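Local coordinates for protein pseudopodium-enriched atypical kinase 1 (Homo sapiens, PDB 6BHC) that is a pseudokinase with a protein kinase fold, an unusual catalytic cleft and a novel mode of dimerization, probably serving signalling more than catalysis, at residues L204-L209 and Y287-L292; L185-G190 and F280-L285; D160-S165 and D174-Q179. The protein carries 1 engineered substitution. All coordinates share one frame; numbering follows the deposited sequence. Where two conformers were deposited one is given.

Interaction 1: residues L204-L209 and Y287-L292; sequences LRLENL and YEMLHL
Leu206 reaches from the catalytic loop to the last turn of helix 277-289, where it meets Glu288 and Met289. Its CB starts toward that helix, CG lies anti to the carbonyl carbon (chi1 -67°), and the fork continues to the helix. CG passes 4.0 Å from Glu288 OE1. Beyond it the branches divide the work: CD1 rests 3.8 Å from Glu288 CB, at the base of that acid, while CD2 touches Met289 CG at 3.7 Å. No direct hydrogen bond spans the gap, but one water does the job, taking the N-H of Leu206 (N to water O 2.9 Å) and donating to Glu288 OE1 (2.6 Å from the water O). The other oxygen, Glu288 OE2, makes a salt bridge with Arg263, so both ends of the carboxylate are held. Cut back to an alanine, this position would probably leave Glu288 CB and Met289 CG without their apolar cover and open a gap between loop and helix. Just past the contact the helix closes in a Schellman motif, with His291 at positive phi and Leu292 N bonded to Tyr287 O at 2.9 Å. The sequence LRLEN corresponds to the LKPEN common in active kinases, Leu206 standing where the proline is. Leu206 also lies on Val158 and Ala159 of helix 158-163 and on Leu285, and Met289 turns to Val180, Leu183 and Leu184 of helix 173-194. With Leu204 on Leu191 of that same helix, the loop leading into strand 209-212 is seated among three helices.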
loop_
_atom_site.group_PDB
_atom_site.type_symbol
_atom_site.label_atom_id
_atom_site.label_comp_id
_atom_site.label_asym_id
_atom_site.label_seq_id
_atom_site.Cartn_x
_atom_site.Cartn_y
_atom_site.Cartn_z
ATOM N N LEU A 204 13.623 -33.631 14.548
ATOM C CA LEU A 204 13.540 -32.780 13.366
ATOM C C LEU A 204 14.047 -33.567 12.164
ATOM O O LEU A 204 15.253 -33.676 11.938
ATOM C CB LEU A 204 14.335 -31.498 13.573
ATOM C CG LEU A 204 13.763 -30.532 14.612
ATOM C CD1 LEU A 204 14.675 -29.328 14.796
ATOM C CD2 LEU A 204 12.362 -30.092 14.212
ATOM N N ARG A 205 13.118 -34.127 11.394
ATOM C CA ARG A 205 13.434 -34.842 10.167
ATOM C C ARG A 205 12.576 -34.287 9.039
ATOM O O ARG A 205 11.494 -33.742 9.274
ATOM C CB ARG A 205 13.217 -36.355 10.328
ATOM C CG ARG A 205 14.248 -37.015 11.238
ATOM C CD ARG A 205 14.000 -38.507 11.431
ATOM N NE ARG A 205 12.850 -38.775 12.290
ATOM C CZ ARG A 205 11.706 -39.303 11.868
ATOM N NH1 ARG A 205 11.556 -39.634 10.594
ATOM N NH2 ARG A 205 10.713 -39.509 12.722
ATOM N N LEU A 206 13.076 -34.423 7.808
ATOM C CA LEU A 206 12.418 -33.783 6.671
ATOM C C LEU A 206 11.008 -34.319 6.456
ATOM O O LEU A 206 10.142 -33.594 5.954
ATOM C CB LEU A 206 13.259 -33.960 5.407
ATOM C CG LEU A 206 14.602 -33.223 5.386
ATOM C CD1 LEU A 206 15.317 -33.428 4.058
ATOM C CD2 LEU A 206 14.410 -31.741 5.668
ATOM N N GLU A 207 10.753 -35.573 6.831
ATOM C CA GLU A 207 9.413 -36.137 6.719
ATOM C C GLU A 207 8.475 -35.658 7.820
ATOM O O GLU A 207 7.276 -35.955 7.761
ATOM C CB GLU A 207 9.480 -37.669 6.721
ATOM C CG GLU A 207 10.243 -38.279 7.892
ATOM C CD GLU A 207 11.741 -38.383 7.643
ATOM O OE1 GLU A 207 12.248 -37.709 6.720
ATOM O OE2 GLU A 207 12.412 -39.145 8.370
ATOM N N ASN A 208 8.980 -34.928 8.813
ATOM C CA ASN A 208 8.150 -34.333 9.850
ATOM C C ASN A 208 7.815 -32.874 9.569
ATOM O O ASN A 208 7.065 -32.264 10.336
ATOM C CB ASN A 208 8.838 -34.454 11.216
ATOM C CG ASN A 208 8.952 -35.892 11.686
ATOM O OD1 ASN A 208 8.084 -36.719 11.407
ATOM N ND2 ASN A 208 10.028 -36.199 12.402
ATOM N N LEU A 209 8.350 -32.304 8.493
ATOM C CA LEU A 209 8.064 -30.932 8.099
ATOM C C LEU A 209 7.101 -30.952 6.918
ATOM O O LEU A 209 7.421 -31.506 5.861
ATOM C CB LEU A 209 9.350 -30.190 7.739
ATOM C CG LEU A 209 10.469 -30.240 8.785
ATOM C CD1 LEU A 209 11.713 -29.523 8.281
ATOM C CD2 LEU A 209 10.003 -29.649 10.105
ATOM N N TYR A 287 22.341 -30.018 5.235
ATOM C CA TYR A 287 22.981 -30.928 4.291
ATOM C C TYR A 287 21.948 -31.721 3.500
ATOM O O TYR A 287 22.071 -31.868 2.278
ATOM C CB TYR A 287 23.924 -31.871 5.036
ATOM C CG TYR A 287 25.276 -31.279 5.368
ATOM C CD1 TYR A 287 25.441 -30.429 6.458
ATOM C CD2 TYR A 287 26.392 -31.582 4.599
ATOM C CE1 TYR A 287 26.681 -29.894 6.765
ATOM C CE2 TYR A 287 27.632 -31.052 4.897
ATOM C CZ TYR A 287 27.772 -30.210 5.979
ATOM O OH TYR A 287 29.010 -29.687 6.271
ATOM N N GLU A 288 20.919 -32.234 4.179
ATOM C CA GLU A 288 19.937 -33.084 3.510
ATOM C C GLU A 288 19.099 -32.292 2.512
ATOM O O GLU A 288 18.815 -32.780 1.412
ATOM C CB GLU A 288 19.048 -33.767 4.549
ATOM C CG GLU A 288 19.803 -34.750 5.435
ATOM C CD GLU A 288 18.915 -35.434 6.459
ATOM O OE1 GLU A 288 17.973 -34.789 6.964
ATOM O OE2 GLU A 288 19.162 -36.622 6.757
ATOM N N MET A 289 18.697 -31.072 2.873
ATOM C CA MET A 289 17.953 -30.230 1.943
ATOM C C MET A 289 18.782 -29.840 0.726
ATOM O O MET A 289 18.211 -29.532 -0.326
ATOM C CB MET A 289 17.445 -28.977 2.654
ATOM C CG MET A 289 16.401 -29.267 3.717
ATOM S SD MET A 289 15.705 -27.773 4.442
ATOM C CE MET A 289 14.842 -27.084 3.031
ATOM N N LEU A 290 20.109 -29.846 0.843
ATOM C CA LEU A 290 20.990 -29.610 -0.291
ATOM C C LEU A 290 21.375 -30.901 -1.005
ATOM O O LEU A 290 22.402 -30.937 -1.692
ATOM C CB LEU A 290 22.241 -28.858 0.164
ATOM C CG LEU A 290 21.965 -27.458 0.712
ATOM C CD1 LEU A 290 23.250 -26.806 1.189
ATOM C CD2 LEU A 290 21.273 -26.596 -0.336
ATOM N N HIS A 291 20.574 -31.957 -0.846
ATOM C CA HIS A 291 20.787 -33.241 -1.514
ATOM C C HIS A 291 22.134 -33.856 -1.151
ATOM O O HIS A 291 22.770 -34.527 -1.967
ATOM C CB HIS A 291 20.639 -33.104 -3.031
ATOM C CG HIS A 291 19.274 -32.664 -3.459
ATOM N ND1 HIS A 291 18.988 -31.365 -3.818
ATOM C CD2 HIS A 291 18.108 -33.347 -3.560
ATOM C CE1 HIS A 291 17.709 -31.268 -4.135
ATOM N NE2 HIS A 291 17.152 -32.457 -3.987
ATOM N N LEU A 292 22.572 -33.636 0.080
ATOM C CA LEU A 292 23.762 -34.266 0.616
ATOM C C LEU A 292 23.379 -35.229 1.734
ATOM O O LEU A 292 22.354 -35.039 2.396
ATOM C CB LEU A 292 24.745 -33.222 1.158
ATOM C CG LEU A 292 25.166 -32.123 0.182
ATOM C CD1 LEU A 292 26.006 -31.073 0.892
ATOM C CD2 LEU A 292 25.922 -32.718 -0.995
HETATM O O HOH W 1 15.635 -35.773 7.405
#

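Interaction 2: residues L185-G190 and F280-L285; sequences LQLCSG and FQTGIL
Leu185 O accepts the N-H of Ser189 at 3.1 Å (O to N) and, in the one of its two conformers given, also Ser189 OG, the two donors coming from opposite faces of the carbonyl plane; with two conformers the OG bond is doubtful as a constant feature, and OG also meets Lys347 NZ. In the same turn of helix 173-194, Leu187 reaches across to Thr282 and Leu285 of helix 277-289. These are the helices usually called αE and αF, the central pair of the kinase C-lobe. Leu187 CG stands anti to its own N (chi1 174°), which sends the fork out between the helices. The contact then falls to a single methyl. CD2 approaches Thr282 tip to tip, 4.2 Å from OG1, and crosses the Leu285 side chain at about a right angle. The Thr282 hydroxyl spends its polarity on its own helix, at Asp278 O, so Leu187 meets it only by packing. Outside the interface, Gln186 ties helix 173-194 to Thr236 O and Leu238 N at the start of strand 237-240, while Gln281 ties helix 277-289 to Leu204 N of the catalytic loop and to Arg263 O. The closest approach of the pair is Leu187 CD2 to Leu285 CD1, 3.8 Å, methyl against methyl.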
loop_
_atom_site.group_PDB
_atom_site.type_symbol
_atom_site.label_atom_id
_atom_site.label_comp_id
_atom_site.label_asym_id
_atom_site.label_seq_id
_atom_site.Cartn_x
_atom_site.Cartn_y
_atom_site.Cartn_z
ATOM N N LEU A 185 14.182 -20.634 7.208
ATOM C CA LEU A 185 13.788 -19.460 7.981
ATOM C C LEU A 185 12.478 -19.703 8.722
ATOM O O LEU A 185 12.330 -19.304 9.883
ATOM C CB LEU A 185 13.668 -18.247 7.060
ATOM C CG LEU A 185 13.340 -16.916 7.736
ATOM C CD1 LEU A 185 14.410 -16.577 8.751
ATOM C CD2 LEU A 185 13.205 -15.806 6.707
ATOM N N GLN A 186 11.513 -20.352 8.066
ATOM C CA GLN A 186 10.258 -20.673 8.738
ATOM C C GLN A 186 10.471 -21.698 9.845
ATOM O O GLN A 186 9.816 -21.632 10.892
ATOM C CB GLN A 186 9.235 -21.184 7.726
ATOM C CG GLN A 186 8.890 -20.191 6.635
ATOM C CD GLN A 186 7.861 -20.735 5.669
ATOM O OE1 GLN A 186 6.718 -20.998 6.041
ATOM N NE2 GLN A 186 8.266 -20.916 4.419
ATOM N N LEU A 187 11.378 -22.655 9.630
ATOM C CA LEU A 187 11.684 -23.634 10.667
ATOM C C LEU A 187 12.254 -22.955 11.904
ATOM O O LEU A 187 11.849 -23.254 13.033
ATOM C CB LEU A 187 12.660 -24.683 10.131
ATOM C CG LEU A 187 13.175 -25.700 11.155
ATOM C CD1 LEU A 187 12.027 -26.508 11.744
ATOM C CD2 LEU A 187 14.217 -26.619 10.533
ATOM N N CYS A 188 13.200 -22.032 11.709
ATOM C CA CYS A 188 13.775 -21.317 12.843
ATOM C C CYS A 188 12.714 -20.517 13.586
ATOM O O CYS A 188 12.754 -20.415 14.818
ATOM C CB CYS A 188 14.912 -20.411 12.369
ATOM S SG CYS A 188 16.332 -21.324 11.713
ATOM N N SER A 189 11.749 -19.953 12.856
ATOM C CA SER A 189 10.671 -19.211 13.501
ATOM C C SER A 189 9.856 -20.116 14.418
ATOM O O SER A 189 9.554 -19.751 15.559
ATOM C CB SER A 189 9.775 -18.563 12.446
ATOM O OG SER A 189 10.499 -17.621 11.672
ATOM N N GLY A 190 9.495 -21.305 13.934
ATOM C CA GLY A 190 8.743 -22.231 14.765
ATOM C C GLY A 190 9.552 -22.757 15.934
ATOM O O GLY A 190 9.023 -22.935 17.034
ATOM N N PHE A 280 21.314 -28.493 16.718
ATOM C CA PHE A 280 22.196 -29.483 16.107
ATOM C C PHE A 280 21.486 -30.250 14.997
ATOM O O PHE A 280 22.081 -30.523 13.948
ATOM C CB PHE A 280 22.723 -30.443 17.174
ATOM C CG PHE A 280 23.651 -31.496 16.640
ATOM C CD1 PHE A 280 25.003 -31.236 16.492
ATOM C CD2 PHE A 280 23.172 -32.749 16.295
ATOM C CE1 PHE A 280 25.860 -32.203 16.004
ATOM C CE2 PHE A 280 24.023 -33.722 15.807
ATOM C CZ PHE A 280 25.368 -33.448 15.662
ATOM N N GLN A 281 20.216 -30.606 15.207
ATOM C CA GLN A 281 19.485 -31.341 14.177
ATOM C C GLN A 281 19.176 -30.465 12.971
ATOM O O GLN A 281 19.069 -30.974 11.849
ATOM C CB GLN A 281 18.200 -31.929 14.761
ATOM C CG GLN A 281 18.439 -33.066 15.743
ATOM C CD GLN A 281 17.153 -33.717 16.222
ATOM O OE1 GLN A 281 16.064 -33.164 16.069
ATOM N NE2 GLN A 281 17.276 -34.904 16.805
ATOM N N THR A 282 19.037 -29.153 13.176
ATOM C CA THR A 282 18.839 -28.244 12.052
ATOM C C THR A 282 20.070 -28.194 11.155
ATOM O O THR A 282 19.942 -28.041 9.934
ATOM C CB THR A 282 18.488 -26.846 12.567
ATOM O OG1 THR A 282 17.296 -26.917 13.361
ATOM C CG2 THR A 282 18.255 -25.885 11.412
ATOM N N GLY A 283 21.266 -28.334 11.734
ATOM C CA GLY A 283 22.470 -28.368 10.924
ATOM C C GLY A 283 22.537 -29.580 10.018
ATOM O O GLY A 283 23.048 -29.497 8.898
ATOM N N ILE A 284 22.025 -30.720 10.486
ATOM C CA ILE A 284 21.946 -31.905 9.637
ATOM C C ILE A 284 20.954 -31.683 8.504
ATOM O O ILE A 284 21.179 -32.118 7.368
ATOM C CB ILE A 284 21.576 -33.138 10.483
ATOM C CG1 ILE A 284 22.685 -33.448 11.489
ATOM C CG2 ILE A 284 21.302 -34.344 9.595
ATOM C CD1 ILE A 284 22.416 -34.671 12.332
ATOM N N LEU A 285 19.844 -30.995 8.790
ATOM C CA LEU A 285 18.831 -30.764 7.765
ATOM C C LEU A 285 19.365 -29.915 6.621
ATOM O O LEU A 285 18.920 -30.068 5.478
ATOM C CB LEU A 285 17.600 -30.099 8.380
ATOM C CG LEU A 285 16.829 -30.907 9.422
ATOM C CD1 LEU A 285 15.591 -30.144 9.862
ATOM C CD2 LEU A 285 16.456 -32.276 8.877
#

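Interaction 3: residues D160-S165 and D174-Q179; sequences DFVRDS and DLYERQ
Ser165 and Tyr176 bring the two backbones nearest, their CA atoms 8.0 Å apart, where the chain has left helix 158-163 and is about to enter helix 166-171, facing an early turn of helix 173-194. Tyr176 carries the contact. Its CG lies anti to the backbone N (chi1 175°), and this extends the ring toward the end of the first helix. Phe161 lies nearly parallel to it, planes at 21°, but slid so far, centroids 5.7 Å apart, that the rings barely overlap; the meeting point is Phe161 CE2 against Tyr176 CE1 at 3.6 Å. Ser165 CB comes to the same carbon, Tyr176 CE1, at 3.5 Å, and Ser165 O sits over one face of the tyrosine ring. Ser165 itself is fixed by its OG, which donates to Phe161 O at 2.7 Å and hangs above the rim of the Phe161 ring. At the far end Tyr176 OH lies 3.6 Å from Val162 CG2, a packing contact; the hydroxyl's polar partner is Met289 O. Gln179 OE1 reaches Phe161 CZ at 3.8 Å, its amide turned 63° from the ring. The rings of His169 and His291 also meet Tyr176, building an aromatic cluster. Such packing of the short helix after the hinge (αD) against the start of the long αE helix belongs to the kinase C-lobe.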
loop_
_atom_site.group_PDB
_atom_site.type_symbol
_atom_site.label_atom_id
_atom_site.label_comp_id
_atom_site.label_asym_id
_atom_site.label_seq_id
_atom_site.Cartn_x
_atom_site.Cartn_y
_atom_site.Cartn_z
ATOM N N ASP A 160 9.645 -35.051 0.640
ATOM C CA ASP A 160 9.126 -35.263 -0.708
ATOM C C ASP A 160 9.595 -34.167 -1.653
ATOM O O ASP A 160 9.934 -34.435 -2.813
ATOM C CB ASP A 160 7.599 -35.323 -0.686
ATOM C CG ASP A 160 7.065 -36.429 0.202
ATOM O OD1 ASP A 160 7.693 -37.508 0.264
ATOM O OD2 ASP A 160 6.011 -36.216 0.838
ATOM N N PHE A 161 9.614 -32.921 -1.176
ATOM C CA PHE A 161 10.069 -31.809 -2.003
ATOM C C PHE A 161 11.541 -31.960 -2.365
ATOM O O PHE A 161 11.929 -31.772 -3.523
ATOM C CB PHE A 161 9.817 -30.489 -1.272
ATOM C CG PHE A 161 10.490 -29.305 -1.902
ATOM C CD1 PHE A 161 9.969 -28.720 -3.043
ATOM C CD2 PHE A 161 11.639 -28.769 -1.342
ATOM C CE1 PHE A 161 10.585 -27.628 -3.620
ATOM C CE2 PHE A 161 12.260 -27.676 -1.915
ATOM C CZ PHE A 161 11.732 -27.105 -3.055
ATOM N N VAL A 162 12.375 -32.308 -1.382
ATOM C CA VAL A 162 13.800 -32.489 -1.643
ATOM C C VAL A 162 14.024 -33.653 -2.602
ATOM O O VAL A 162 14.870 -33.580 -3.503
ATOM C CB VAL A 162 14.561 -32.681 -0.317
ATOM C CG1 VAL A 162 15.997 -33.102 -0.575
ATOM C CG2 VAL A 162 14.524 -31.398 0.504
ATOM N N ARG A 163 13.260 -34.737 -2.436
ATOM C CA ARG A 163 13.430 -35.907 -3.292
ATOM C C ARG A 163 13.091 -35.593 -4.746
ATOM O O ARG A 163 13.733 -36.119 -5.663
ATOM C CB ARG A 163 12.567 -37.061 -2.777
ATOM C CG ARG A 163 12.735 -38.361 -3.554
ATOM C CD ARG A 163 11.941 -39.509 -2.937
ATOM N NE ARG A 163 10.497 -39.320 -3.052
ATOM C CZ ARG A 163 9.703 -38.973 -2.044
ATOM N NH1 ARG A 163 10.210 -38.776 -0.833
ATOM N NH2 ARG A 163 8.400 -38.825 -2.244
ATOM N N ASP A 164 12.097 -34.741 -4.978
ATOM C CA ASP A 164 11.635 -34.438 -6.327
ATOM C C ASP A 164 12.344 -33.245 -6.954
ATOM O O ASP A 164 12.010 -32.871 -8.084
ATOM C CB ASP A 164 10.125 -34.180 -6.321
ATOM C CG ASP A 164 9.338 -35.337 -5.740
ATOM O OD1 ASP A 164 9.791 -36.493 -5.874
ATOM O OD2 ASP A 164 8.266 -35.090 -5.148
ATOM N N SER A 165 13.312 -32.642 -6.261
ATOM C CA SER A 165 13.963 -31.426 -6.735
ATOM C C SER A 165 15.449 -31.627 -7.012
ATOM O O SER A 165 16.215 -30.659 -6.986
ATOM C CB SER A 165 13.767 -30.290 -5.730
ATOM O OG SER A 165 12.394 -29.988 -5.558
ATOM N N ASP A 174 20.412 -21.367 -8.013
ATOM C CA ASP A 174 20.059 -20.133 -7.316
ATOM C C ASP A 174 18.621 -20.171 -6.818
ATOM O O ASP A 174 18.342 -19.789 -5.675
ATOM C CB ASP A 174 20.276 -18.931 -8.234
ATOM C CG ASP A 174 21.724 -18.757 -8.634
ATOM O OD1 ASP A 174 22.500 -19.726 -8.501
ATOM O OD2 ASP A 174 22.087 -17.652 -9.085
ATOM N N LEU A 175 17.696 -20.638 -7.658
ATOM C CA LEU A 175 16.293 -20.666 -7.267
ATOM C C LEU A 175 16.036 -21.712 -6.189
ATOM O O LEU A 175 15.313 -21.448 -5.222
ATOM C CB LEU A 175 15.415 -20.923 -8.493
ATOM C CG LEU A 175 13.902 -20.923 -8.269
ATOM C CD1 LEU A 175 13.467 -19.669 -7.526
ATOM C CD2 LEU A 175 13.169 -21.039 -9.598
ATOM N N TYR A 176 16.624 -22.901 -6.327
ATOM C CA TYR A 176 16.350 -23.962 -5.362
ATOM C C TYR A 176 16.950 -23.640 -3.999
ATOM O O TYR A 176 16.285 -23.796 -2.968
ATOM C CB TYR A 176 16.876 -25.307 -5.870
ATOM C CG TYR A 176 16.717 -26.404 -4.840
ATOM C CD1 TYR A 176 15.483 -27.007 -4.628
ATOM C CD2 TYR A 176 17.789 -26.815 -4.059
ATOM C CE1 TYR A 176 15.327 -27.997 -3.676
ATOM C CE2 TYR A 176 17.642 -27.804 -3.106
ATOM C CZ TYR A 176 16.409 -28.393 -2.920
ATOM O OH TYR A 176 16.253 -29.379 -1.973
ATOM N N GLU A 177 18.209 -23.195 -3.970
ATOM C CA GLU A 177 18.859 -22.932 -2.691
ATOM C C GLU A 177 18.297 -21.695 -2.000
ATOM O O GLU A 177 18.474 -21.549 -0.786
ATOM C CB GLU A 177 20.372 -22.801 -2.883
ATOM C CG GLU A 177 21.024 -24.074 -3.414
ATOM C CD GLU A 177 22.531 -24.103 -3.225
ATOM O OE1 GLU A 177 23.089 -23.137 -2.663
ATOM O OE2 GLU A 177 23.157 -25.103 -3.635
ATOM N N ARG A 178 17.624 -20.808 -2.737
ATOM C CA ARG A 178 16.901 -19.723 -2.081
ATOM C C ARG A 178 15.638 -20.243 -1.406
ATOM O O ARG A 178 15.305 -19.820 -0.293
ATOM C CB ARG A 178 16.565 -18.617 -3.082
ATOM C CG ARG A 178 15.859 -17.425 -2.444
ATOM C CD ARG A 178 15.681 -16.258 -3.406
ATOM N NE ARG A 178 15.041 -15.126 -2.741
ATOM C CZ ARG A 178 15.698 -14.164 -2.101
ATOM N NH1 ARG A 178 17.023 -14.185 -2.042
ATOM N NH2 ARG A 178 15.034 -13.176 -1.519
ATOM N N GLN A 179 14.921 -21.163 -2.062
ATOM C CA GLN A 179 13.773 -21.799 -1.420
ATOM C C GLN A 179 14.187 -22.548 -0.162
ATOM O O GLN A 179 13.423 -22.600 0.809
ATOM C CB GLN A 179 13.078 -22.759 -2.388
ATOM C CG GLN A 179 12.533 -22.119 -3.652
ATOM C CD GLN A 179 11.824 -23.123 -4.542
ATOM O OE1 GLN A 179 10.746 -23.612 -4.207
ATOM N NE2 GLN A 179 12.434 -23.443 -5.677
#

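How the interactions relate
All three contacts lie within the kinase domain. Interaction 2 lies nearest the centre of the chain and is packing without any hydrogen bond across it; interaction 1 is also buried but adds a water bridge; interaction 3 is built round an aromatic pair, with Ser165, Val162 and Gln179 beside it, and lies farther out, with partly exposed residues. Helix 277-289 serves interactions 1 and 2, and the Gln281 amide couples them further. Helix 173-194 serves interactions 2 and 3, which do not touch. Interactions 1 and 3 meet where helix 277-289 ends: beside the Tyr176 hydroxyl, His291 NE2 joins Val162 O at 2.6 Å, probably a hydrogen bond.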